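Local coordinates for protein NAD-dependent L-serine dehydrogenase (Pseudomonas aeruginosa, PDB 3OBB) that oxidises L-serine and methyl-L-serine with NAD+ as cofactor and is possibly involved in serine catabolism, at residues K4-I9 and A60-S65. Sequence-based numbering, arbitrary orientation.
Sequences KQIAFI and ADVVIS
Ala7 bonds to residues 62-65 through both its backbone groups: its N donates to Val62 O (2.8 Å), and its O accepts an almost straight bond from Ile64 N (173°). Ile64 O then takes the N-H of Ile9 at 2.9 Å, continuing the ladder between parallel strands 5-9 and 62-65. Gln5 O receives Asp61 N and, more weakly, Val62 N, while Gln5 N donates a hydrogen bond to a side-chain acceptor, Asp61 OD2 (2.8 Å), met on its anti side. Asp61, with CG beside its backbone N (chi1 -59°), bonds Gln5 twice. The backbone of Ile6 and Phe8 bonds instead to strand 28-32, the neighbour on the other edge of strand 5-9. On their face of the sheet, Ile64 CG2 meets the Phe8 ring at CE2 (3.6 Å), Ile64 O lies over one ring face toward the rim, and helix 15-24 covers the group. Beyond, on the other face, Ile9 CD1 presses tightly on Val63 CG1 (3.4 Å), beneath helix 53-57, and Ser65 OG is satisfied by Tyr77 and Glu95. Strand 5-9, part of the NAD+ site, is thus bonded on both edges in this Rossmann-type domain, its central backbone polar groups satisfied within an apolar core.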
ATOM      1  N   LYS A   4      -5.778  30.793  40.331  1.00 89.93           N
ATOM      2  CA  LYS A   4      -5.617  31.473  39.051  1.00 87.55           C
ATOM      3  C   LYS A   4      -6.958  31.421  38.291  1.00 83.46           C
ATOM      4  O   LYS A   4      -7.719  30.445  38.417  1.00 80.33           O
ATOM      5  CB  LYS A   4      -4.466  30.844  38.242  1.00 85.77           C
ATOM      6  CG  LYS A   4      -3.238  30.456  39.082  1.00 86.92           C
ATOM      7  CD  LYS A   4      -2.300  29.545  38.317  1.00 84.90           C
ATOM      8  CE  LYS A   4      -1.751  28.431  39.226  1.00 85.66           C
ATOM      9  NZ  LYS A   4      -1.084  27.298  38.500  1.00 79.18           N
ATOM     10  N   GLN A   5      -7.261  32.494  37.556  1.00 82.34           N
ATOM     11  CA  GLN A   5      -8.408  32.517  36.656  1.00 77.89           C
ATOM     12  C   GLN A   5      -8.067  31.899  35.285  1.00 73.51           C
ATOM     13  O   GLN A   5      -7.246  32.438  34.530  1.00 74.22           O
ATOM     14  CB  GLN A   5      -8.930  33.942  36.489  1.00 81.45           C
ATOM     15  CG  GLN A   5     -10.147  34.071  35.580  1.00 78.94           C
ATOM     16  CD  GLN A   5     -11.411  33.501  36.198  1.00 76.15           C
ATOM     17  OE1 GLN A   5     -11.863  33.940  37.260  1.00 76.16           O
ATOM     18  NE2 GLN A   5     -11.991  32.519  35.530  1.00 71.51           N
ATOM     19  N   ILE A   6      -8.710  30.771  34.975  1.00 67.65           N
ATOM     20  CA  ILE A   6      -8.540  30.086  33.690  1.00 62.76           C
ATOM     21  C   ILE A   6      -9.728  30.358  32.760  1.00 60.64           C
ATOM     22  O   ILE A   6     -10.875  30.326  33.196  1.00 60.31           O
ATOM     23  CB  ILE A   6      -8.372  28.556  33.883  1.00 59.84           C
ATOM     24  CG1 ILE A   6      -6.972  28.191  34.387  1.00 61.18           C
ATOM     25  CG2 ILE A   6      -8.558  27.817  32.568  1.00 56.12           C
ATOM     26  CD1 ILE A   6      -6.606  28.700  35.775  1.00 65.99           C
ATOM     27  N   ALA A   7      -9.457  30.656  31.492  1.00 58.26           N
ATOM     28  CA  ALA A   7     -10.499  30.612  30.481  1.00 55.91           C
ATOM     29  C   ALA A   7     -10.355  29.292  29.706  1.00 51.95           C
ATOM     30  O   ALA A   7      -9.249  28.940  29.295  1.00 51.45           O
ATOM     31  CB  ALA A   7     -10.419  31.812  29.553  1.00 58.03           C
ATOM     32  N   PHE A   8     -11.449  28.540  29.556  1.00 48.51           N
ATOM     33  CA  PHE A   8     -11.422  27.258  28.841  1.00 45.65           C
ATOM     34  C   PHE A   8     -12.370  27.351  27.645  1.00 44.91           C
ATOM     35  O   PHE A   8     -13.588  27.522  27.795  1.00 44.49           O
ATOM     36  CB  PHE A   8     -11.794  26.079  29.762  1.00 43.31           C
ATOM     37  CG  PHE A   8     -11.188  24.755  29.361  1.00 42.51           C
ATOM     38  CD1 PHE A   8     -11.642  24.059  28.241  1.00 38.87           C
ATOM     39  CD2 PHE A   8     -10.182  24.187  30.125  1.00 42.64           C
ATOM     40  CE1 PHE A   8     -11.080  22.839  27.878  1.00 39.36           C
ATOM     41  CE2 PHE A   8      -9.623  22.939  29.787  1.00 40.09           C
ATOM     42  CZ  PHE A   8     -10.065  22.268  28.660  1.00 39.06           C
ATOM     43  N   ILE A   9     -11.793  27.270  26.454  1.00 44.09           N
ATOM     44  CA  ILE A   9     -12.569  27.360  25.231  1.00 44.94           C
ATOM     45  C   ILE A   9     -12.643  25.957  24.603  1.00 43.23           C
ATOM     46  O   ILE A   9     -11.620  25.347  24.270  1.00 41.49           O
ATOM     47  CB  ILE A   9     -11.985  28.449  24.269  1.00 47.39           C
ATOM     48  CG1 ILE A   9     -12.131  29.847  24.900  1.00 51.00           C
ATOM     49  CG2 ILE A   9     -12.684  28.459  22.924  1.00 47.72           C
ATOM     50  CD1 ILE A   9     -10.823  30.451  25.349  1.00 51.13           C
ATOM     51  N   ALA A  60      -8.434  36.449  32.529  1.00 76.81           N
ATOM     52  CA  ALA A  60      -7.680  35.208  32.744  1.00 73.45           C
ATOM     53  C   ALA A  60      -6.157  35.290  32.865  1.00 74.09           C
ATOM     54  O   ALA A  60      -5.498  36.021  32.127  1.00 76.05           O
ATOM     55  CB  ALA A  60      -8.047  34.199  31.668  1.00 68.77           C
ATOM     56  N   ASP A  61      -5.630  34.489  33.797  1.00 72.71           N
ATOM     57  CA  ASP A  61      -4.201  34.205  33.921  1.00 72.75           C
ATOM     58  C   ASP A  61      -3.715  33.224  32.858  1.00 68.89           C
ATOM     59  O   ASP A  61      -2.552  33.273  32.450  1.00 69.68           O
ATOM     60  CB  ASP A  61      -3.906  33.613  35.298  1.00 72.95           C
ATOM     61  CG  ASP A  61      -4.306  34.545  36.426  1.00 77.43           C
ATOM     62  OD1 ASP A  61      -3.908  35.732  36.399  1.00 80.79           O
ATOM     63  OD2 ASP A  61      -5.028  34.088  37.335  1.00 77.87           O
ATOM     64  N   VAL A  62      -4.607  32.328  32.434  1.00 64.59           N
ATOM     65  CA  VAL A  62      -4.311  31.295  31.413  1.00 60.46           C
ATOM     66  C   VAL A  62      -5.532  30.928  30.563  1.00 57.34           C
ATOM     67  O   VAL A  62      -6.653  30.834  31.060  1.00 56.38           O
ATOM     68  CB  VAL A  62      -3.610  30.032  31.997  1.00 58.06           C
ATOM     69  CG1 VAL A  62      -3.955  29.819  33.433  1.00 59.06           C
ATOM     70  CG2 VAL A  62      -3.923  28.791  31.176  1.00 55.24           C
ATOM     71  N   VAL A  63      -5.299  30.806  29.264  1.00 55.92           N
ATOM     72  CA  VAL A  63      -6.308  30.373  28.312  1.00 53.75           C
ATOM     73  C   VAL A  63      -5.932  28.976  27.818  1.00 51.14           C
ATOM     74  O   VAL A  63      -4.812  28.767  27.343  1.00 50.92           O
ATOM     75  CB  VAL A  63      -6.390  31.320  27.103  1.00 55.79           C
ATOM     76  CG1 VAL A  63      -7.516  30.902  26.186  1.00 53.69           C
ATOM     77  CG2 VAL A  63      -6.576  32.769  27.561  1.00 57.99           C
ATOM     78  N   ILE A  64      -6.867  28.030  27.958  1.00 48.80           N
ATOM     79  CA  ILE A  64      -6.708  26.673  27.456  1.00 46.64           C
ATOM     80  C   ILE A  64      -7.794  26.427  26.411  1.00 46.15           C
ATOM     81  O   ILE A  64      -8.978  26.528  26.739  1.00 47.33           O
ATOM     82  CB  ILE A  64      -6.880  25.636  28.610  1.00 45.44           C
ATOM     83  CG1 ILE A  64      -5.986  26.006  29.793  1.00 46.36           C
ATOM     84  CG2 ILE A  64      -6.659  24.197  28.109  1.00 41.23           C
ATOM     85  CD1 ILE A  64      -6.256  25.233  31.058  1.00 46.22           C
ATOM     86  N   SER A  65      -7.415  26.143  25.163  1.00 44.85           N
ATOM     87  CA  SER A  65      -8.405  25.738  24.183  1.00 44.18           C
ATOM     88  C   SER A  65      -8.347  24.225  23.912  1.00 43.14           C
ATOM     89  O   SER A  65      -7.314  23.571  24.140  1.00 42.06           O
ATOM     90  CB  SER A  65      -8.355  26.569  22.885  1.00 45.30           C
ATOM     91  OG  SER A  65      -7.042  26.768  22.386  1.00 44.91           O
TER